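Local coordinates for oxidoreductase, NAD-binding/iron-sulfur cluster-binding protein (Nitratireductor pacificus pht-3B, PDB 6ZXU) that probably catalyses catabolic reductive dehalogenation, carrying a cobalamin and two [4Fe-4S] clusters within a single polypeptide chain, at residues E298-V303 / G534-C539; G564-K569 / A715-L720. One frame throughout, in Å; residues are numbered along the deposited sequence.

Overall arrangement
Contacts 1 and 2 join segments distant in sequence beside the cofactors of this reductive dehalogenase. Both segments of contact 1 precede those of contact 2, and the centres of the two contacts lie about 12 Å apart. In contact 1 the loop 298-303 meets helix 535-540 of the ferredoxin-like region. In contact 2 strand 565-567 meets helix 713-721 near the C-terminus. The two adjoin: a backbone hydrogen bond joins Glu566 N to Leu302 O, Leu302 N probably bonds Glu566 OE1, and Gln536 OE1 packs 3.5 Å from Trp568 CZ3. Loop, strand and both helices thus form one continuous region beside cobalamin and an iron-sulfur cluster.

Contact 1 (E298-V303 / G534-C539); sequences EPTTLV and GLQDFC. With SF4 (iron/sulfur cluster), chain D.
Gln536, in the first turn of a helix whose N-cap is Gly534, carries the second segment's side of the contact with Thr300 and Thr301. The carbonyl of Gly534 accepts the amide N-H of Phe538, while the backbone N of Leu535 is bound by a carboxylate oxygen of Glu497. Gln536 reaches across with a chain bent at chi2 (-48°), which turns its amide across Thr301 and beside Thr300 OG1. Its CG lies 3.7 Å from Thr300 OG1, and its OE1 sits 3.3 Å from the methyl carbon CG2 of Thr301, the two side chains crossing at about a right angle. The helix opens the CxxCxxCxxxCP sequence of bacterial-type ferredoxins, in which Cys539, Cys542 and Cys545 bind one cluster and Cys549 the other. Although Gln536 NE2 comes within 3.6 Å of Thr300 OG1, no hydrogen bond joins them; both are bonded to Glu497 OE1, a shared acceptor that draws the two side chains together. Val498 O also accepts from NE2, and Lys559 NZ donates to OE1, fixing which way round the amide lies. A leucine in its place would probably leave Lys559 and Val498 O without these mates and take away one of the groups gathered on Glu497. Phe538, with CG anti to the backbone N (chi1 -164°), approaches the first cluster obliquely, with CE1 3.6 Å from sulfide S1. One residue on, the thiolate of Cys539 binds one iron of the cluster, SG to FE4 being 2.2 Å.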
loop_
_atom_site.group_PDB
_atom_site.type_symbol
_atom_site.label_atom_id
_atom_site.label_comp_id
_atom_site.label_asym_id
_atom_site.label_seq_id
_atom_site.Cartn_x
_atom_site.Cartn_y
_atom_site.Cartn_z
ATOM N N GLU A 298 -24.953 0.468 -11.815
ATOM C CA GLU A 298 -25.127 -0.396 -10.652
ATOM C C GLU A 298 -23.960 -1.416 -10.728
ATOM O O GLU A 298 -23.562 -1.811 -11.850
ATOM C CB GLU A 298 -26.519 -1.179 -10.659
ATOM C CG GLU A 298 -27.822 -0.350 -10.464
ATOM N N PRO A 299 -23.479 -1.911 -9.575
ATOM C CA PRO A 299 -22.433 -2.918 -9.623
ATOM C C PRO A 299 -22.850 -4.194 -10.345
ATOM O O PRO A 299 -24.028 -4.424 -10.551
ATOM C CB PRO A 299 -22.190 -3.223 -8.203
ATOM C CG PRO A 299 -22.787 -2.105 -7.448
ATOM C CD PRO A 299 -23.951 -1.651 -8.210
ATOM N N THR A 300 -21.863 -5.007 -10.711
ATOM C CA THR A 300 -22.099 -6.258 -11.444
ATOM C C THR A 300 -22.698 -7.349 -10.531
ATOM O O THR A 300 -22.989 -8.429 -10.978
ATOM C CB THR A 300 -20.815 -6.785 -12.086
ATOM O OG1 THR A 300 -19.821 -7.010 -11.042
ATOM C CG2 THR A 300 -20.252 -5.765 -13.109
ATOM N N THR A 301 -22.795 -7.071 -9.248
ATOM C CA THR A 301 -23.338 -8.003 -8.309
ATOM C C THR A 301 -24.477 -7.297 -7.592
ATOM O O THR A 301 -24.425 -6.059 -7.428
ATOM C CB THR A 301 -22.256 -8.472 -7.272
ATOM O OG1 THR A 301 -21.487 -7.347 -6.750
ATOM C CG2 THR A 301 -21.320 -9.438 -7.896
ATOM N N LEU A 302 -25.449 -8.054 -7.127
ATOM C CA LEU A 302 -26.634 -7.454 -6.501
ATOM C C LEU A 302 -26.376 -6.741 -5.178
ATOM O O LEU A 302 -25.715 -7.265 -4.306
ATOM C CB LEU A 302 -27.664 -8.539 -6.282
ATOM C CG LEU A 302 -29.065 -8.160 -5.849
ATOM C CD1 LEU A 302 -29.737 -7.216 -6.833
ATOM C CD2 LEU A 302 -29.829 -9.475 -5.722
ATOM N N VAL A 303 -26.815 -5.496 -5.067
ATOM C CA VAL A 303 -26.761 -4.714 -3.820
ATOM C C VAL A 303 -28.219 -4.268 -3.522
ATOM O O VAL A 303 -28.869 -3.573 -4.336
ATOM C CB VAL A 303 -25.843 -3.485 -3.964
ATOM C CG1 VAL A 303 -25.816 -2.638 -2.694
ATOM C CG2 VAL A 303 -24.440 -3.935 -4.338
ATOM N N GLY A 534 -15.792 -8.045 -16.588
ATOM C CA GLY A 534 -15.976 -9.444 -16.836
ATOM C C GLY A 534 -15.577 -10.357 -15.666
ATOM O O GLY A 534 -15.526 -11.535 -15.847
ATOM N N LEU A 535 -15.304 -9.817 -14.475
ATOM C CA LEU A 535 -14.733 -10.634 -13.389
ATOM C C LEU A 535 -15.693 -11.681 -12.908
ATOM O O LEU A 535 -15.253 -12.745 -12.493
ATOM C CB LEU A 535 -14.211 -9.799 -12.235
ATOM C CG LEU A 535 -13.403 -10.554 -11.199
ATOM C CD1 LEU A 535 -12.055 -11.040 -11.782
ATOM C CD2 LEU A 535 -13.170 -9.707 -10.000
ATOM N N GLN A 536 -16.982 -11.422 -12.907
ATOM C CA GLN A 536 -17.946 -12.458 -12.380
ATOM C C GLN A 536 -17.814 -13.723 -13.166
ATOM O O GLN A 536 -17.589 -14.804 -12.616
ATOM C CB GLN A 536 -19.396 -11.965 -12.351
ATOM C CG GLN A 536 -19.622 -10.704 -11.559
ATOM C CD GLN A 536 -18.975 -10.767 -10.216
ATOM O OE1 GLN A 536 -19.349 -11.598 -9.364
ATOM N NE2 GLN A 536 -17.965 -9.890 -9.975
ATOM N N ASP A 537 -17.800 -13.588 -14.475
ATOM C CA ASP A 537 -17.574 -14.772 -15.366
ATOM C C ASP A 537 -16.184 -15.406 -15.149
ATOM O O ASP A 537 -16.051 -16.623 -15.186
ATOM C CB ASP A 537 -17.779 -14.380 -16.829
ATOM C CG ASP A 537 -17.604 -15.589 -17.812
ATOM O OD1 ASP A 537 -18.347 -16.587 -17.594
ATOM O OD2 ASP A 537 -16.698 -15.569 -18.707
ATOM N N PHE A 538 -15.138 -14.593 -14.974
ATOM C CA PHE A 538 -13.807 -15.110 -14.792
ATOM C C PHE A 538 -13.710 -15.895 -13.485
ATOM O O PHE A 538 -13.265 -17.063 -13.477
ATOM C CB PHE A 538 -12.793 -13.995 -14.761
ATOM C CG PHE A 538 -11.362 -14.458 -14.960
ATOM C CD1 PHE A 538 -10.684 -14.988 -13.962
ATOM C CD2 PHE A 538 -10.697 -14.219 -16.155
ATOM C CE1 PHE A 538 -9.375 -15.405 -14.114
ATOM C CE2 PHE A 538 -9.379 -14.583 -16.337
ATOM C CZ PHE A 538 -8.730 -15.177 -15.325
ATOM N N CYS A 539 -14.012 -15.244 -12.351
ATOM C CA CYS A 539 -13.934 -15.919 -11.050
ATOM C C CYS A 539 -14.853 -17.116 -11.040
ATOM O O CYS A 539 -14.610 -18.109 -10.412
ATOM C CB CYS A 539 -14.318 -15.031 -9.901
ATOM S SG CYS A 539 -13.055 -13.931 -9.411
HETATM FE FE1 SF4 D . -9.742 -16.250 -7.004
HETATM FE FE2 SF4 D . -9.230 -16.856 -9.694
HETATM FE FE3 SF4 D . -8.426 -14.477 -8.692
HETATM FE FE4 SF4 D . -11.105 -14.891 -8.997
HETATM S S1 SF4 D . -9.470 -14.849 -10.581
HETATM S S2 SF4 D . -10.110 -14.050 -7.238
HETATM S S3 SF4 D . -11.118 -17.080 -8.488
HETATM S S4 SF4 D . -7.801 -16.557 -8.100
#

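Contact 2 (G564-K569 / A715-L720); sequences GYEIWK and AARARL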
loop_
_atom_site.group_PDB
_atom_site.type_symbol
_atom_site.label_atom_id
_atom_site.label_comp_id
_atom_site.label_asym_id
_atom_site.label_seq_id
_atom_site.Cartn_x
_atom_site.Cartn_y
_atom_site.Cartn_z
ATOM N N GLY A 564 -27.932 -8.530 2.685
ATOM C CA GLY A 564 -28.439 -7.683 1.634
ATOM C C GLY A 564 -27.683 -7.541 0.353
ATOM O O GLY A 564 -28.055 -6.762 -0.494
ATOM N N TYR A 565 -26.539 -8.222 0.194
ATOM C CA TYR A 565 -25.768 -8.146 -1.036
ATOM C C TYR A 565 -25.217 -9.502 -1.431
ATOM O O TYR A 565 -24.998 -10.344 -0.637
ATOM C CB TYR A 565 -24.647 -7.077 -0.965
ATOM C CG TYR A 565 -23.756 -7.220 0.261
ATOM C CD1 TYR A 565 -24.058 -6.586 1.448
ATOM C CD2 TYR A 565 -22.661 -7.965 0.207
ATOM C CE1 TYR A 565 -23.296 -6.758 2.570
ATOM C CE2 TYR A 565 -21.855 -8.124 1.284
ATOM C CZ TYR A 565 -22.151 -7.511 2.460
ATOM O OH TYR A 565 -21.347 -7.677 3.542
ATOM N N GLU A 566 -24.931 -9.628 -2.716
ATOM C CA GLU A 566 -24.413 -10.822 -3.336
ATOM C C GLU A 566 -22.855 -10.805 -3.208
ATOM O O GLU A 566 -22.183 -9.811 -3.546
ATOM C CB GLU A 566 -24.789 -10.811 -4.823
ATOM C CG GLU A 566 -24.214 -11.933 -5.669
ATOM C CD GLU A 566 -24.583 -11.825 -7.171
ATOM O OE1 GLU A 566 -25.097 -10.753 -7.661
ATOM O OE2 GLU A 566 -24.273 -12.821 -7.878
ATOM N N ILE A 567 -22.296 -11.926 -2.793
ATOM C CA ILE A 567 -20.881 -12.010 -2.512
ATOM C C ILE A 567 -20.459 -13.482 -2.497
ATOM O O ILE A 567 -21.274 -14.367 -2.299
ATOM C CB ILE A 567 -20.619 -11.309 -1.148
ATOM C CG1 ILE A 567 -19.141 -10.916 -1.064
ATOM C CG2 ILE A 567 -21.124 -12.126 0.019
ATOM C CD1 ILE A 567 -18.833 -9.839 -0.097
ATOM N N TRP A 568 -19.167 -13.729 -2.722
ATOM C CA TRP A 568 -18.549 -15.014 -2.381
ATOM C C TRP A 568 -18.073 -14.895 -0.920
ATOM O O TRP A 568 -17.103 -14.198 -0.658
ATOM C CB TRP A 568 -17.321 -15.311 -3.257
ATOM C CG TRP A 568 -17.619 -15.959 -4.618
ATOM C CD1 TRP A 568 -18.000 -17.246 -4.828
ATOM C CD2 TRP A 568 -17.536 -15.352 -5.892
ATOM N NE1 TRP A 568 -18.193 -17.474 -6.146
ATOM C CE2 TRP A 568 -17.922 -16.314 -6.837
ATOM C CE3 TRP A 568 -17.253 -14.069 -6.327
ATOM C CZ2 TRP A 568 -17.937 -16.066 -8.217
ATOM C CZ3 TRP A 568 -17.245 -13.823 -7.669
ATOM C CH2 TRP A 568 -17.636 -14.804 -8.612
ATOM N N LYS A 569 -18.748 -15.493 0.021
ATOM C CA LYS A 569 -18.393 -15.265 1.420
ATOM C C LYS A 569 -17.348 -16.264 1.847
ATOM O O LYS A 569 -17.554 -17.485 1.812
ATOM C CB LYS A 569 -19.633 -15.305 2.369
ATOM C CG LYS A 569 -19.310 -14.682 3.735
ATOM C CD LYS A 569 -19.248 -13.165 3.566
ATOM C CE LYS A 569 -18.395 -12.528 4.566
ATOM N NZ LYS A 569 -18.276 -11.084 4.262
ATOM N N ALA A 715 -32.659 -16.493 -6.513
ATOM C CA ALA A 715 -33.862 -16.431 -5.728
ATOM C C ALA A 715 -34.104 -14.980 -5.272
ATOM O O ALA A 715 -35.229 -14.515 -5.259
ATOM C CB ALA A 715 -33.769 -17.369 -4.545
ATOM N N ALA A 716 -33.070 -14.254 -4.887
ATOM C CA ALA A 716 -33.242 -12.868 -4.484
ATOM C C ALA A 716 -33.751 -12.053 -5.610
ATOM O O ALA A 716 -34.630 -11.231 -5.427
ATOM C CB ALA A 716 -31.949 -12.274 -3.945
ATOM N N ARG A 717 -33.189 -12.219 -6.804
ATOM C CA ARG A 717 -33.649 -11.428 -7.960
ATOM C C ARG A 717 -35.113 -11.719 -8.248
ATOM O O ARG A 717 -35.843 -10.813 -8.576
ATOM C CB ARG A 717 -32.795 -11.719 -9.211
ATOM C CG ARG A 717 -31.400 -11.112 -9.129
ATOM C CD ARG A 717 -30.573 -11.333 -10.375
ATOM N NE ARG A 717 -29.288 -10.610 -10.182
ATOM C CZ ARG A 717 -28.109 -11.193 -9.851
ATOM N NH1 ARG A 717 -28.011 -12.551 -9.758
ATOM N NH2 ARG A 717 -27.006 -10.414 -9.666
ATOM N N ALA A 718 -35.520 -12.981 -8.164
ATOM C CA ALA A 718 -36.895 -13.365 -8.343
ATOM C C ALA A 718 -37.792 -12.690 -7.305
ATOM O O ALA A 718 -38.812 -12.108 -7.620
ATOM C CB ALA A 718 -37.029 -14.868 -8.252
ATOM N N ARG A 719 -37.382 -12.700 -6.048
ATOM C CA ARG A 719 -38.148 -12.071 -4.971
ATOM C C ARG A 719 -38.267 -10.581 -5.140
ATOM O O ARG A 719 -39.361 -10.016 -5.021
ATOM C CB ARG A 719 -37.487 -12.393 -3.647
ATOM C CG ARG A 719 -38.116 -11.732 -2.446
ATOM C CD ARG A 719 -37.543 -12.273 -1.125
ATOM N NE ARG A 719 -36.086 -12.042 -1.063
ATOM C CZ ARG A 719 -35.525 -10.878 -0.829
ATOM N NH1 ARG A 719 -36.239 -9.768 -0.608
ATOM N NH2 ARG A 719 -34.224 -10.797 -0.813
ATOM N N LEU A 720 -37.185 -9.901 -5.443
ATOM C CA LEU A 720 -37.280 -8.513 -5.632
ATOM C C LEU A 720 -38.203 -8.127 -6.794
ATOM O O LEU A 720 -38.851 -7.073 -6.742
ATOM C CB LEU A 720 -35.927 -7.901 -5.855
ATOM C CG LEU A 720 -35.017 -8.113 -4.621
ATOM C CD1 LEU A 720 -33.632 -7.790 -5.072
ATOM C CD2 LEU A 720 -35.386 -7.265 -3.443
HETATM O O HOH W 1 -25.475 -14.529 -9.648
#
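The carboxylate of Glu566 and the guanidinium of Arg717 meet with their planes 69° apart, and a water molecule lies in plane at the guanidinium edge; the Tyr565 ring has Ile567 CD1 in plane at its own edge. The direct salt bridge runs from Arg717 NH2 to Glu566 OE1 at 2.8 Å; seen as a hydrogen bond it is weak, bent to 129° at the proton. The water completes a second path, donating to Glu566 OE2 at 2.7 Å and accepting from Arg717 NH1 at 3.2 Å, so each carboxylate oxygen is linked to a different guanidinium nitrogen. Both side chains must reach, since the nearest alpha carbons, those of Glu566 and Ala716, are 9.1 Å apart. Glu566 is fully extended, with CG opposite the backbone N (chi1 174°), and Arg717 runs straight from CG to NE, crossing it at about a right angle. The buried carboxylate has further partners: Leu302 N bonds OE1 and Lys559 NZ forms a salt bridge with OE2, a concentration of donors that would favour the ionised form. Flanking Glu566, Tyr565 and Ile567 belong to the cobalamin pocket, and Tyr565 OH hydrogen-bonds the cofactor. Such alternation is characteristic of a beta strand, here in a two-stranded antiparallel hairpin: the neighbours of Glu566 line the cofactor site while Glu566 itself ties the hairpin to the C-terminal helix.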